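Local structure of prenyltransference for protein (Lavandula lanata, 5HC8) at residues N43-I48 / I62-P67; D189-A194 / Q198-F203. The protein probably joins two molecules of dimethylallyl diphosphate in a head-to-middle condensation to form lavandulyl diphosphate, as a member of the cis-prenyltransferase (undecaprenyl diphosphate synthase) family. All coordinates share one frame; numbering follows the deposited sequence.

Contact 1: residues N43-I48 / I62-P67; sequences NNWKHI and IWALSP. With ISY (3-methylbut-3-enylsulfanyl(phosphonooxy)phosphinic acid), chain F; 61G (2-methylbuta-1,3-diene), chain D.
An apolar helix-on-sheet contact, in which Trp45 of helix 34-54 lies against Ile62 and Ala64 of strand 59-65, fastens one layer of the cis-prenyltransferase fold to its parallel sheet. The backbones stay well separated, with Trp45 CA and Ile62 CA 8.3 Å apart, and the large indole fills the distance. Ile62 uses both of its branches over one face of that ring. Its CG2 methyl makes a CH-pi contact, 4.2 Å from the centroid of the six-membered ring and 19° off the normal, while CD1 reaches the pyrrole side at 3.9 Å from Trp45 CG. This division follows from chi1 of -63°, which sets Ile62 CG1 beside the backbone N and CG2 anti to it. Around the same indole, Phe87 packs edge-to-face and Tyr84 also meets the ring. Alternation along the strand sends Trp63 away from the helix, where its ring lies beneath the isopentenyl chain of the thio-analogue ISY; ISY C14 stands 3.5 Å above the ring plane. Ser66 CB adds a contact of 3.6 Å to that same ISY C14. Ala64 lines the pocket of the diene 61G as well, and its CB touches Trp45 CH2 at 3.7 Å.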
# COMPACT_ATOMS: atom_id res chain seq x y z
N ASN A 43 -25.72 -1.59 8.58
CA ASN A 43 -26.69 -2.70 8.45
C ASN A 43 -26.31 -3.75 7.43
O ASN A 43 -26.78 -4.86 7.54
CB ASN A 43 -28.08 -2.18 8.13
CG ASN A 43 -28.73 -1.45 9.31
OD1 ASN A 43 -28.30 -1.55 10.47
ND2 ASN A 43 -29.75 -0.68 9.01
N ASN A 44 -25.46 -3.42 6.45
CA ASN A 44 -24.98 -4.41 5.50
C ASN A 44 -23.95 -5.36 6.09
O ASN A 44 -23.78 -6.46 5.58
CB ASN A 44 -24.36 -3.74 4.26
CG ASN A 44 -25.32 -2.87 3.49
OD1 ASN A 44 -24.93 -1.94 2.79
ND2 ASN A 44 -26.58 -3.15 3.64
N TRP A 45 -23.24 -4.92 7.12
CA TRP A 45 -22.09 -5.70 7.61
C TRP A 45 -22.43 -7.14 7.98
O TRP A 45 -21.71 -8.06 7.64
CB TRP A 45 -21.42 -5.02 8.75
CG TRP A 45 -20.79 -3.70 8.51
CD1 TRP A 45 -20.81 -2.95 7.37
CD2 TRP A 45 -20.10 -2.93 9.46
NE1 TRP A 45 -20.14 -1.82 7.56
CE2 TRP A 45 -19.71 -1.75 8.84
CE3 TRP A 45 -19.81 -3.11 10.82
CZ2 TRP A 45 -19.05 -0.74 9.50
CZ3 TRP A 45 -19.13 -2.11 11.47
CH2 TRP A 45 -18.77 -0.95 10.82
N LYS A 46 -23.57 -7.36 8.64
CA LYS A 46 -23.85 -8.69 9.14
C LYS A 46 -23.99 -9.69 7.99
O LYS A 46 -23.55 -10.81 8.10
CB LYS A 46 -25.08 -8.69 10.11
CG LYS A 46 -26.37 -8.26 9.47
CD LYS A 46 -27.58 -8.31 10.42
CE LYS A 46 -28.78 -7.62 9.74
NZ LYS A 46 -28.57 -6.15 9.44
N HIS A 47 -24.59 -9.28 6.89
CA HIS A 47 -24.82 -10.22 5.76
C HIS A 47 -23.50 -10.48 5.04
O HIS A 47 -23.25 -11.58 4.56
CB HIS A 47 -25.78 -9.61 4.79
CG HIS A 47 -27.08 -9.24 5.40
ND1 HIS A 47 -27.92 -10.18 5.95
CD2 HIS A 47 -27.66 -8.03 5.60
CE1 HIS A 47 -28.99 -9.58 6.44
NE2 HIS A 47 -28.85 -8.27 6.25
N ILE A 48 -22.63 -9.47 5.03
CA ILE A 48 -21.30 -9.65 4.44
C ILE A 48 -20.48 -10.61 5.27
O ILE A 48 -19.77 -11.45 4.72
CB ILE A 48 -20.62 -8.28 4.30
CG1 ILE A 48 -21.35 -7.52 3.19
CG2 ILE A 48 -19.17 -8.47 3.88
CD1 ILE A 48 -21.17 -6.04 3.28
N ILE A 62 -13.19 -5.52 8.42
CA ILE A 62 -13.92 -4.35 7.94
C ILE A 62 -13.32 -3.12 8.60
O ILE A 62 -13.18 -3.00 9.83
CB ILE A 62 -15.42 -4.41 8.25
CG1 ILE A 62 -16.06 -5.60 7.54
CG2 ILE A 62 -16.09 -3.09 7.92
CD1 ILE A 62 -17.53 -5.85 7.92
N TRP A 63 -12.85 -2.20 7.77
CA TRP A 63 -12.28 -0.93 8.30
C TRP A 63 -13.36 0.09 8.45
O TRP A 63 -14.03 0.43 7.47
CB TRP A 63 -11.28 -0.33 7.34
CG TRP A 63 -10.42 0.78 7.87
CD1 TRP A 63 -9.96 0.99 9.16
CD2 TRP A 63 -9.82 1.79 7.08
NE1 TRP A 63 -9.12 2.08 9.18
CE2 TRP A 63 -8.97 2.54 7.91
CE3 TRP A 63 -9.83 2.07 5.72
CZ2 TRP A 63 -8.23 3.63 7.42
CZ3 TRP A 63 -9.13 3.14 5.28
CH2 TRP A 63 -8.31 3.87 6.10
N ALA A 64 -13.55 0.59 9.68
CA ALA A 64 -14.71 1.48 9.97
C ALA A 64 -14.28 2.92 10.33
O ALA A 64 -15.06 3.86 10.25
CB ALA A 64 -15.54 0.92 11.10
N LEU A 65 -13.04 3.09 10.79
CA LEU A 65 -12.73 4.42 11.28
C LEU A 65 -11.23 4.57 11.28
O LEU A 65 -10.57 3.77 11.88
CB LEU A 65 -13.32 4.61 12.65
CG LEU A 65 -13.21 6.06 13.11
CD1 LEU A 65 -14.33 6.92 12.55
CD2 LEU A 65 -13.23 6.14 14.63
N SER A 66 -10.74 5.55 10.56
CA SER A 66 -9.35 5.96 10.54
C SER A 66 -9.03 7.08 11.53
O SER A 66 -9.96 7.77 11.99
CB SER A 66 -8.94 6.46 9.12
OG SER A 66 -9.46 7.74 8.83
N PRO A 67 -7.72 7.31 11.80
CA PRO A 67 -7.41 8.48 12.66
C PRO A 67 -7.84 9.77 12.01
O PRO A 67 -8.37 10.66 12.68
CB PRO A 67 -5.89 8.44 12.79
CG PRO A 67 -5.57 6.96 12.63
CD PRO A 67 -6.54 6.49 11.55
P1 ISY F . -10.56 9.49 1.80
O2 ISY F . -10.93 8.84 3.28
P3 ISY F . -12.28 8.19 3.76
O4 ISY F . -11.46 8.87 0.66
O5 ISY F . -9.05 9.40 1.44
O6 ISY F . -10.91 10.97 1.95
O7 ISY F . -13.45 8.88 3.15
O8 ISY F . -12.24 8.08 5.36
S9 ISY F . -12.27 6.24 2.89
C10 ISY F . -11.27 5.37 4.07
C11 ISY F . -12.29 4.47 4.72
C12 ISY F . -12.38 4.33 6.21
C13 ISY F . -13.39 3.43 6.77
C14 ISY F . -11.63 5.22 7.13
CAC 61G D . -15.55 6.37 8.12
CAE 61G D . -16.94 5.72 7.90
CAB 61G D . -17.59 4.67 8.77
CAD 61G D . -17.59 6.00 6.67
CAA 61G D . -16.91 6.97 5.89

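Contact 2: residues D189-A194 / Q198-F203. With ISY (3-methylbut-3-enylsulfanyl(phosphonooxy)phosphinic acid), chain F.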
# COMPACT_ATOMS: atom_id res chain seq x y z
N ASP A 189 -5.32 -11.26 1.39
CA ASP A 189 -5.19 -11.77 0.05
C ASP A 189 -5.92 -10.85 -0.94
O ASP A 189 -5.51 -10.71 -2.12
CB ASP A 189 -5.79 -13.18 0.02
CG ASP A 189 -5.02 -14.12 0.90
OD1 ASP A 189 -3.85 -14.36 0.57
OD2 ASP A 189 -5.52 -14.46 1.97
N LEU A 190 -7.00 -10.26 -0.46
CA LEU A 190 -7.90 -9.47 -1.31
C LEU A 190 -8.35 -8.23 -0.51
O LEU A 190 -8.77 -8.39 0.62
CB LEU A 190 -9.13 -10.28 -1.70
CG LEU A 190 -10.25 -9.58 -2.44
CD1 LEU A 190 -9.78 -9.07 -3.76
CD2 LEU A 190 -11.56 -10.45 -2.60
N LEU A 191 -8.26 -7.05 -1.10
CA LEU A 191 -8.66 -5.81 -0.46
C LEU A 191 -9.72 -5.26 -1.38
O LEU A 191 -9.47 -5.05 -2.56
CB LEU A 191 -7.51 -4.83 -0.37
CG LEU A 191 -7.90 -3.42 0.11
CD1 LEU A 191 -8.28 -3.48 1.56
CD2 LEU A 191 -6.65 -2.54 0.00
N ILE A 192 -10.88 -5.02 -0.80
CA ILE A 192 -11.98 -4.45 -1.50
C ILE A 192 -12.20 -2.99 -1.07
O ILE A 192 -12.33 -2.71 0.09
CB ILE A 192 -13.25 -5.23 -1.18
CG1 ILE A 192 -13.14 -6.68 -1.68
CG2 ILE A 192 -14.45 -4.60 -1.84
CD1 ILE A 192 -14.28 -7.60 -1.16
N ARG A 193 -12.36 -2.10 -2.03
CA ARG A 193 -12.77 -0.75 -1.71
C ARG A 193 -13.94 -0.30 -2.52
O ARG A 193 -13.89 -0.30 -3.73
CB ARG A 193 -11.62 0.26 -1.85
CG ARG A 193 -12.03 1.70 -1.53
CD ARG A 193 -10.86 2.67 -1.44
NE ARG A 193 -11.42 3.97 -1.17
CZ ARG A 193 -10.85 4.91 -0.42
NH1 ARG A 193 -9.64 4.78 0.09
NH2 ARG A 193 -11.51 6.03 -0.20
N ALA A 194 -15.00 0.07 -1.79
CA ALA A 194 -16.23 0.54 -2.34
C ALA A 194 -16.13 2.01 -2.67
O ALA A 194 -15.26 2.71 -2.16
CB ALA A 194 -17.33 0.35 -1.34
N GLN A 198 -9.47 5.05 -5.77
CA GLN A 198 -8.39 4.10 -5.91
C GLN A 198 -7.17 4.60 -5.09
O GLN A 198 -6.29 5.26 -5.61
CB GLN A 198 -8.05 3.95 -7.39
CG GLN A 198 -9.17 3.29 -8.18
CD GLN A 198 -8.91 3.43 -9.68
OE1 GLN A 198 -9.20 4.49 -10.32
NE2 GLN A 198 -8.29 2.50 -10.20
N ARG A 199 -7.22 4.26 -3.81
CA ARG A 199 -6.23 4.72 -2.84
C ARG A 199 -6.56 3.96 -1.54
O ARG A 199 -7.64 3.41 -1.39
CB ARG A 199 -6.25 6.25 -2.61
CG ARG A 199 -7.59 6.83 -2.17
CD ARG A 199 -7.48 8.29 -1.77
NE ARG A 199 -8.82 8.85 -1.46
CZ ARG A 199 -9.59 9.54 -2.29
NH1 ARG A 199 -9.21 9.84 -3.51
NH2 ARG A 199 -10.79 9.95 -1.84
N LEU A 200 -5.57 3.94 -0.66
CA LEU A 200 -5.62 3.24 0.61
C LEU A 200 -6.11 4.10 1.73
O LEU A 200 -6.62 3.56 2.74
CB LEU A 200 -4.21 2.69 0.93
CG LEU A 200 -3.65 1.76 -0.17
CD1 LEU A 200 -2.20 1.42 0.21
CD2 LEU A 200 -4.47 0.49 -0.31
N SER A 201 -5.98 5.42 1.61
CA SER A 201 -6.44 6.31 2.69
C SER A 201 -5.94 5.98 4.10
O SER A 201 -6.63 6.20 5.10
CB SER A 201 -7.97 6.44 2.71
OG SER A 201 -8.43 6.76 1.41
N ASN A 202 -4.72 5.47 4.17
CA ASN A 202 -4.01 5.17 5.39
C ASN A 202 -4.63 3.97 6.12
O ASN A 202 -4.63 3.86 7.37
CB ASN A 202 -3.75 6.42 6.26
CG ASN A 202 -2.85 6.13 7.43
OD1 ASN A 202 -1.86 5.42 7.30
ND2 ASN A 202 -3.23 6.60 8.59
N PHE A 203 -5.16 3.04 5.32
CA PHE A 203 -5.41 1.69 5.84
C PHE A 203 -4.09 0.93 6.02
O PHE A 203 -2.98 1.53 6.11
CB PHE A 203 -6.44 0.97 4.94
CG PHE A 203 -7.05 -0.32 5.47
CD1 PHE A 203 -7.40 -0.51 6.82
CD2 PHE A 203 -7.37 -1.32 4.56
CE1 PHE A 203 -7.94 -1.68 7.27
CE2 PHE A 203 -7.94 -2.53 5.00
CZ PHE A 203 -8.27 -2.70 6.36
P1 ISY F . -10.56 9.49 1.80
O2 ISY F . -10.93 8.84 3.28
P3 ISY F . -12.28 8.19 3.76
O4 ISY F . -11.46 8.87 0.66
O5 ISY F . -9.05 9.40 1.44
O6 ISY F . -10.91 10.97 1.95
O7 ISY F . -13.45 8.88 3.15
O8 ISY F . -12.24 8.08 5.36
S9 ISY F . -12.27 6.24 2.89
C10 ISY F . -11.27 5.37 4.07
C11 ISY F . -12.29 4.47 4.72
C12 ISY F . -12.38 4.33 6.21
C13 ISY F . -13.39 3.43 6.77
C14 ISY F . -11.63 5.22 7.13
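Ser201 OG is gripped from two sides, accepting a bond from Arg193 NH1 at 2.7 Å and donating one to ISY O5 at 2.7 Å. It belongs to a type I' beta turn, Leu200 to Phe203, in the loop that follows strand 190-193 of the cis-prenyltransferase sheet and helps form the diphosphate pocket. The Arg193 bond is nearly straight, 171° at the hydrogen, and Ser201 OG lies in the guanidinium plane. The same NH1 also reaches Arg199 O at 2.8 Å, but from above the carbonyl plane and with a more bent angle of 135°. With CG anti to the backbone N (chi1 179°) and an extended chain, Arg193 carries NH2 to ISY O4 at 3.0 Å; Asp21 forms a salt bridge with this NH2. Replacing Arg193 by an alanine is likely to leave Ser201 OG and Arg199 O without their shared donor, and Asp21 and ISY O4 without the cation between them. Arg199 meets ISY O4 through NH2 at 2.8 Å, while its NH1 pairs with Glu212 of the second subunit. Farther from the phosphate, Leu191 divides its methyls: CD2 meets Leu200 CD2, and CD1 approaches the edge of the Phe203 ring, 3.6 Å from CE2.

In the fold
The two contacts lie in series along the chain, contact 1 closing before contact 2 opens, and their centres are 13 Å apart. Both reach the same parallel sheet: strand 15-19 runs between 59-65 of contact 1 and 190-193 of contact 2. They also meet directly, because Trp63 stacks on Phe203, with Trp63 CD2 3.3 Å from Phe203 CD1, and its CH2 touches Ser201 O. ISY spans the junction: Trp63, Ala64 and Ser66 supply surface for its hydrocarbon chain, whereas Arg193, Arg199 and Ser201 bind its terminal phosphate. Gly243 of the second subunit adds a hydrogen bond to ISY, consistent with a substrate site completed by the dimer.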